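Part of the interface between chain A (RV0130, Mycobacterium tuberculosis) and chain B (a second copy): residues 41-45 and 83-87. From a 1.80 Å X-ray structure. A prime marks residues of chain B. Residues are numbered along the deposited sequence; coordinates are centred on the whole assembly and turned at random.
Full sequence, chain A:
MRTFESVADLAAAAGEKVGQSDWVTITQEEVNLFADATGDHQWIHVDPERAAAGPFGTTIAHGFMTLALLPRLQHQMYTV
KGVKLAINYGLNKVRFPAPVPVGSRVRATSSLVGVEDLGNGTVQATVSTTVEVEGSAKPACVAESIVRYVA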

# COMPACT_ATOMS: atom_id res chain seq x y z
N HIS A 41 -8.52 -11.69 -1.71
CA HIS A 41 -8.23 -13.06 -2.16
C HIS A 41 -8.55 -13.24 -3.63
O HIS A 41 -8.96 -14.32 -4.06
CB HIS A 41 -9.03 -14.09 -1.32
CG HIS A 41 -8.56 -14.20 0.11
ND1 HIS A 41 -9.10 -13.44 1.12
CD2 HIS A 41 -7.59 -14.95 0.67
CE1 HIS A 41 -8.49 -13.73 2.26
NE2 HIS A 41 -7.58 -14.65 2.01
N GLN A 42 -8.34 -12.20 -4.44
CA GLN A 42 -8.72 -12.30 -5.84
C GLN A 42 -7.97 -13.47 -6.49
O GLN A 42 -6.81 -13.73 -6.17
CB GLN A 42 -8.48 -11.01 -6.62
CG GLN A 42 -9.32 -10.99 -7.89
CD GLN A 42 -9.15 -9.74 -8.74
OE1 GLN A 42 -9.71 -9.67 -9.81
NE2 GLN A 42 -8.36 -8.76 -8.27
N TRP A 43 -8.67 -14.17 -7.37
CA TRP A 43 -8.09 -15.33 -8.05
C TRP A 43 -6.74 -15.07 -8.73
O TRP A 43 -5.87 -15.93 -8.69
CB TRP A 43 -9.08 -15.93 -9.04
CG TRP A 43 -9.45 -15.02 -10.17
CD1 TRP A 43 -10.41 -14.06 -10.16
CD2 TRP A 43 -8.83 -14.96 -11.46
NE1 TRP A 43 -10.48 -13.44 -11.38
CE2 TRP A 43 -9.52 -13.97 -12.21
CE3 TRP A 43 -7.80 -15.67 -12.09
CZ2 TRP A 43 -9.19 -13.65 -13.53
CZ3 TRP A 43 -7.47 -15.37 -13.42
CH2 TRP A 43 -8.17 -14.36 -14.12
N ILE A 44 -6.57 -13.89 -9.33
CA ILE A 44 -5.31 -13.54 -10.01
C ILE A 44 -4.08 -13.64 -9.08
O ILE A 44 -2.95 -13.80 -9.56
CB ILE A 44 -5.34 -12.15 -10.68
CG1 ILE A 44 -5.56 -11.04 -9.64
CG2 ILE A 44 -6.42 -12.09 -11.75
CD1 ILE A 44 -5.46 -9.63 -10.25
N HIS A 45 -4.29 -13.54 -7.77
CA HIS A 45 -3.19 -13.60 -6.80
C HIS A 45 -3.07 -14.98 -6.15
O HIS A 45 -1.95 -15.40 -5.83
CB HIS A 45 -3.33 -12.54 -5.70
CG HIS A 45 -3.62 -11.16 -6.23
ND1 HIS A 45 -2.76 -10.49 -7.09
CD2 HIS A 45 -4.66 -10.33 -6.01
CE1 HIS A 45 -3.29 -9.31 -7.38
NE2 HIS A 45 -4.43 -9.19 -6.73
N VAL B 83 -16.95 -8.46 -15.23
CA VAL B 83 -15.53 -8.20 -15.13
C VAL B 83 -14.77 -9.49 -14.88
O VAL B 83 -15.10 -10.24 -13.96
CB VAL B 83 -15.19 -7.12 -14.05
CG1 VAL B 83 -15.85 -5.77 -14.38
CG2 VAL B 83 -15.58 -7.58 -12.67
N LYS B 84 -13.77 -9.74 -15.71
CA LYS B 84 -12.89 -10.90 -15.58
C LYS B 84 -11.95 -10.75 -14.39
O LYS B 84 -11.81 -11.67 -13.58
CB LYS B 84 -12.06 -11.03 -16.85
CG LYS B 84 -12.75 -11.75 -18.00
CD LYS B 84 -11.67 -12.53 -18.74
CE LYS B 84 -10.76 -13.22 -17.72
NZ LYS B 84 -9.38 -13.49 -18.21
N LEU B 85 -11.31 -9.59 -14.30
CA LEU B 85 -10.42 -9.30 -13.18
C LEU B 85 -10.35 -7.78 -12.96
O LEU B 85 -10.66 -7.00 -13.87
CB LEU B 85 -9.01 -9.87 -13.44
CG LEU B 85 -8.16 -9.33 -14.60
CD1 LEU B 85 -7.39 -8.07 -14.21
CD2 LEU B 85 -7.18 -10.35 -15.08
N ALA B 86 -9.94 -7.41 -11.73
CA ALA B 86 -9.65 -6.02 -11.37
C ALA B 86 -8.23 -5.96 -10.85
O ALA B 86 -7.80 -6.79 -10.04
CB ALA B 86 -10.62 -5.53 -10.29
N ILE B 87 -7.48 -4.96 -11.31
CA ILE B 87 -6.07 -4.87 -10.97
C ILE B 87 -5.76 -3.45 -10.52
O ILE B 87 -6.26 -2.47 -11.09
CB ILE B 87 -5.13 -5.37 -12.14
CG1 ILE B 87 -3.66 -5.40 -11.66
CG2 ILE B 87 -5.36 -4.55 -13.39
CD1 ILE B 87 -2.73 -6.33 -12.47

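The rule this contact teaches is that side chains at the start of a helix can read the backbone of a neighbouring chain. Three hydrogen bonds cross between the stretches, and in each of them a side chain of chain A meets a main-chain group of chain B.

Gln42 carries two of the three. Its CA-to-CB bond points toward the other stretch, and with chi1 at -160° (t) and chi2 at 180° (t) the chain is fully extended, delivering its amide to the backbone of Ala86′. There the amide works as a two-pronged clamp: Ala86′ N donates to Gln42 OE1 at 3.0 Å, and Gln42 NE2 donates to Ala86′ O at 2.7 Å, with N-H...acceptor angles of 173° and 165°. The near-linear angles show that one amide plane serves the donor and the acceptor of a single residue together. The pairing also fixes the amide's orientation, since a flipped group would set NH2 against N-H and oxygen against oxygen. Gln42 does this from the N-cap position, while its own backbone O accepts from His45 N at 3.0 Å within the first turn.

Trp43 makes the third bond by a less direct route. Its CA-to-CB bond points sideways, but chi1 of 63° (p) and chi2 of -84° bring the end of the indole nearer to chain B. Trp43 NE1 donates to Lys84′ O at 3.1 Å; the oxygen lies at the ring edge, near its plane, as an indole N-H requires, although the 136° angle is well bent. The same ring placement sets Trp43 CZ2 3.8 Å from Leu85′ CB, so one rotamer supplies both a polar and an apolar contact.

Leu85′ sits between the two backbone-reading sites in sequence, and its CA-to-CB bond points toward chain A. Its chi1 of 64° and chi2 of 84° (both p) are an uncommon leucine pairing, held here in a buried setting. Ile44, also buried and directed toward the partner, approaches it with CG2 3.8 Å from Leu85′ CB. Chi2 of Ile44 is t (174°), extending CD1 to within 3.7 Å of Ala86′ O, the oxygen that Gln42 NE2 already satisfies. Apolar packing thus lies beside the polar clamp.

Lys84′ contributes chiefly through its carbonyl. Its exposed side chain, with chi2 off-well at -146°, brings NZ 4.4 Å from Trp43 CH2, a loose approach at most.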